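PDB 5DS0: peptidase M42, which probably acts as a metal-dependent aminopeptidase of the M42 (TET) family, trimming residues from peptide N-termini, and binds two cobalt ions. Local coordinates for residues D39-D44 / V49-K54. Numbering follows the deposited sequence.
Sequences DEVVVD and VTFIAK
Lys54 reaches back along Asp39, just before the facing strand, to Glu40 at its start, and its side chain can be followed atom by atom. Its CB packs against Asp39 OD2, and CG lies 4.0 Å from Asp39 CB. The chain runs on nearly extended until a bend at the last torsion (chi4 -42°) turns the amino group toward Glu40; NZ meets Glu40 OE1 nearly along its C-O axis, 2.7 Å away, and closes a salt bridge. Glu40 comes to meet it with CG anti to the backbone N (chi1 -169°). The backbone of Lys54 is held as well: its N donates to Asp39 OD2 over 2.8 Å, on the carboxylate's anti lone pair and with an N-H...O angle of 163°. Ile52 O takes Asp39 N (2.9 Å) and, weakly, Glu40 N; two successive residues opposite one define a classic beta bulge. Beyond it the strands form a regular antiparallel hairpin, with Ile52 N bonded to Glu40 O and a reciprocal pair of bonds between Val42 and Thr50. This hairpin adds strand 40-43 to the mixed sheet through strand 49-53, which pairs on its other edge with strand 205-211. On the Glu40 face, Ile52 CD1 rests 3.8 Å from Val42 CG1 and 4.1 Å from Glu40 CD, while Thr50 OG1 is hydrogen-bonded to Ser209 OG. On the opposite face, which carries Val41, Phe51, Val43 and Val49, Val41 CG2 lies 4.0 Å from Phe51 CD1, oblique to the ring; Phe51 and Val49 also touch helix 24-34, packed on that face.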
ATOM      1  N   ASP C  39     -60.860 -19.809  12.349  1.00 51.49           N
ATOM      2  CA  ASP C  39     -61.725 -20.977  12.288  1.00 53.63           C
ATOM      3  C   ASP C  39     -60.948 -22.253  12.619  1.00 53.96           C
ATOM      4  O   ASP C  39     -61.528 -23.234  13.057  1.00 55.79           O
ATOM      5  CB  ASP C  39     -62.394 -21.070  10.913  1.00 55.68           C
ATOM      6  CG  ASP C  39     -63.237 -19.828  10.582  1.00 57.47           C
ATOM      7  OD1 ASP C  39     -63.948 -19.324  11.479  1.00 59.93           O
ATOM      8  OD2 ASP C  39     -63.189 -19.345   9.421  1.00 58.89           O
ATOM      9  N   GLU C  40     -59.634 -22.231  12.439  1.00 54.13           N
ATOM     10  CA  GLU C  40     -58.795 -23.398  12.712  1.00 55.90           C
ATOM     11  C   GLU C  40     -57.333 -22.944  12.785  1.00 53.59           C
ATOM     12  O   GLU C  40     -56.982 -21.885  12.265  1.00 51.47           O
ATOM     13  CB  GLU C  40     -58.988 -24.443  11.610  1.00 60.27           C
ATOM     14  CG  GLU C  40     -58.377 -25.812  11.886  1.00 66.05           C
ATOM     15  CD  GLU C  40     -58.419 -26.743  10.670  1.00 71.76           C
ATOM     16  OE1 GLU C  40     -59.380 -26.645   9.862  1.00 72.94           O
ATOM     17  OE2 GLU C  40     -57.492 -27.582  10.528  1.00 72.04           O
ATOM     18  N   VAL C  41     -56.494 -23.728  13.456  1.00 52.42           N
ATOM     19  CA  VAL C  41     -55.070 -23.417  13.598  1.00 50.67           C
ATOM     20  C   VAL C  41     -54.206 -24.627  13.236  1.00 50.21           C
ATOM     21  O   VAL C  41     -54.326 -25.677  13.843  1.00 51.36           O
ATOM     22  CB  VAL C  41     -54.733 -23.007  15.046  1.00 50.31           C
ATOM     23  CG1 VAL C  41     -53.261 -22.626  15.170  1.00 50.02           C
ATOM     24  CG2 VAL C  41     -55.626 -21.866  15.514  1.00 49.46           C
ATOM     25  N   VAL C  42     -53.326 -24.475  12.258  1.00 49.56           N
ATOM     26  CA  VAL C  42     -52.398 -25.546  11.897  1.00 50.26           C
ATOM     27  C   VAL C  42     -50.977 -25.066  12.142  1.00 50.44           C
ATOM     28  O   VAL C  42     -50.698 -23.866  12.099  1.00 50.81           O
ATOM     29  CB  VAL C  42     -52.553 -26.021  10.426  1.00 50.62           C
ATOM     30  CG1 VAL C  42     -53.967 -26.518  10.171  1.00 52.28           C
ATOM     31  CG2 VAL C  42     -52.197 -24.927   9.429  1.00 49.28           C
ATOM     32  N   VAL C  43     -50.071 -26.012  12.365  1.00 51.18           N
ATOM     33  CA  VAL C  43     -48.685 -25.683  12.651  1.00 49.89           C
ATOM     34  C   VAL C  43     -47.730 -26.485  11.763  1.00 50.49           C
ATOM     35  O   VAL C  43     -48.101 -27.511  11.202  1.00 51.63           O
ATOM     36  CB  VAL C  43     -48.362 -25.910  14.156  1.00 49.07           C
ATOM     37  CG1 VAL C  43     -49.398 -25.214  15.036  1.00 48.04           C
ATOM     38  CG2 VAL C  43     -48.279 -27.391  14.488  1.00 48.84           C
ATOM     39  N   ASP C  44     -46.499 -26.003  11.616  1.00 50.00           N
ATOM     40  CA  ASP C  44     -45.434 -26.855  11.103  1.00 49.91           C
ATOM     41  C   ASP C  44     -44.579 -27.300  12.290  1.00 49.89           C
ATOM     42  O   ASP C  44     -44.731 -26.788  13.415  1.00 50.97           O
ATOM     43  CB  ASP C  44     -44.657 -26.191   9.931  1.00 49.19           C
ATOM     44  CG  ASP C  44     -43.749 -25.034  10.357  1.00 48.13           C
ATOM     45  OD1 ASP C  44     -43.452 -24.884  11.562  1.00 48.59           O
ATOM     46  OD2 ASP C  44     -43.314 -24.273   9.461  1.00 46.16           O
ATOM     47  N   VAL C  49     -46.928 -21.109  13.334  1.00 42.59           N
ATOM     48  CA  VAL C  49     -48.369 -21.287  13.501  1.00 43.23           C
ATOM     49  C   VAL C  49     -49.110 -20.523  12.385  1.00 42.11           C
ATOM     50  O   VAL C  49     -48.714 -19.434  11.972  1.00 41.41           O
ATOM     51  CB  VAL C  49     -48.933 -20.926  14.911  1.00 44.31           C
ATOM     52  CG1 VAL C  49     -48.089 -21.382  16.116  1.00 45.48           C
ATOM     53  CG2 VAL C  49     -49.083 -19.445  15.011  1.00 43.95           C
ATOM     54  N   THR C  50     -50.199 -21.124  11.927  1.00 41.64           N
ATOM     55  CA  THR C  50     -50.952 -20.650  10.795  1.00 41.45           C
ATOM     56  C   THR C  50     -52.447 -20.645  11.145  1.00 40.27           C
ATOM     57  O   THR C  50     -52.984 -21.635  11.617  1.00 39.53           O
ATOM     58  CB  THR C  50     -50.704 -21.564   9.569  1.00 43.35           C
ATOM     59  OG1 THR C  50     -49.290 -21.720   9.337  1.00 44.93           O
ATOM     60  CG2 THR C  50     -51.373 -21.002   8.315  1.00 43.87           C
ATOM     61  N   PHE C  51     -53.108 -19.530  10.867  1.00 39.59           N
ATOM     62  CA  PHE C  51     -54.499 -19.324  11.213  1.00 39.46           C
ATOM     63  C   PHE C  51     -55.344 -19.340   9.967  1.00 39.73           C
ATOM     64  O   PHE C  51     -55.073 -18.599   9.023  1.00 39.56           O
ATOM     65  CB  PHE C  51     -54.653 -17.972  11.890  1.00 39.08           C
ATOM     66  CG  PHE C  51     -53.751 -17.797  13.064  1.00 39.12           C
ATOM     67  CD1 PHE C  51     -54.041 -18.434  14.259  1.00 40.29           C
ATOM     68  CD2 PHE C  51     -52.606 -17.029  12.975  1.00 38.27           C
ATOM     69  CE1 PHE C  51     -53.206 -18.294  15.354  1.00 40.45           C
ATOM     70  CE2 PHE C  51     -51.774 -16.876  14.065  1.00 38.08           C
ATOM     71  CZ  PHE C  51     -52.072 -17.507  15.258  1.00 39.01           C
ATOM     72  N   ILE C  52     -56.387 -20.163   9.976  1.00 40.75           N
ATOM     73  CA  ILE C  52     -57.240 -20.347   8.806  1.00 40.84           C
ATOM     74  C   ILE C  52     -58.573 -19.643   8.981  1.00 41.89           C
ATOM     75  O   ILE C  52     -59.261 -19.822   9.987  1.00 42.72           O
ATOM     76  CB  ILE C  52     -57.490 -21.833   8.531  1.00 41.04           C
ATOM     77  CG1 ILE C  52     -56.150 -22.572   8.423  1.00 41.11           C
ATOM     78  CG2 ILE C  52     -58.294 -22.010   7.254  1.00 40.90           C
ATOM     79  CD1 ILE C  52     -56.264 -24.082   8.358  1.00 42.38           C
ATOM     80  N   ALA C  53     -58.920 -18.816   8.001  1.00 43.61           N
ATOM     81  CA  ALA C  53     -60.253 -18.227   7.891  1.00 45.22           C
ATOM     82  C   ALA C  53     -60.937 -18.886   6.698  1.00 47.22           C
ATOM     83  O   ALA C  53     -60.534 -18.667   5.554  1.00 46.73           O
ATOM     84  CB  ALA C  53     -60.163 -16.717   7.708  1.00 44.46           C
ATOM     85  N   LYS C  54     -61.955 -19.704   6.980  1.00 50.83           N
ATOM     86  CA  LYS C  54     -62.578 -20.559   5.975  1.00 53.32           C
ATOM     87  C   LYS C  54     -63.467 -19.803   5.006  1.00 53.03           C
ATOM     88  O   LYS C  54     -64.014 -18.749   5.300  1.00 51.88           O
ATOM     89  CB  LYS C  54     -63.368 -21.694   6.623  1.00 57.28           C
ATOM     90  CG  LYS C  54     -62.507 -22.776   7.269  1.00 62.17           C
ATOM     91  CD  LYS C  54     -63.308 -24.062   7.532  1.00 69.50           C
ATOM     92  CE  LYS C  54     -62.653 -25.008   8.553  1.00 73.79           C
ATOM     93  NZ  LYS C  54     -61.168 -25.158   8.408  1.00 75.49           N
TER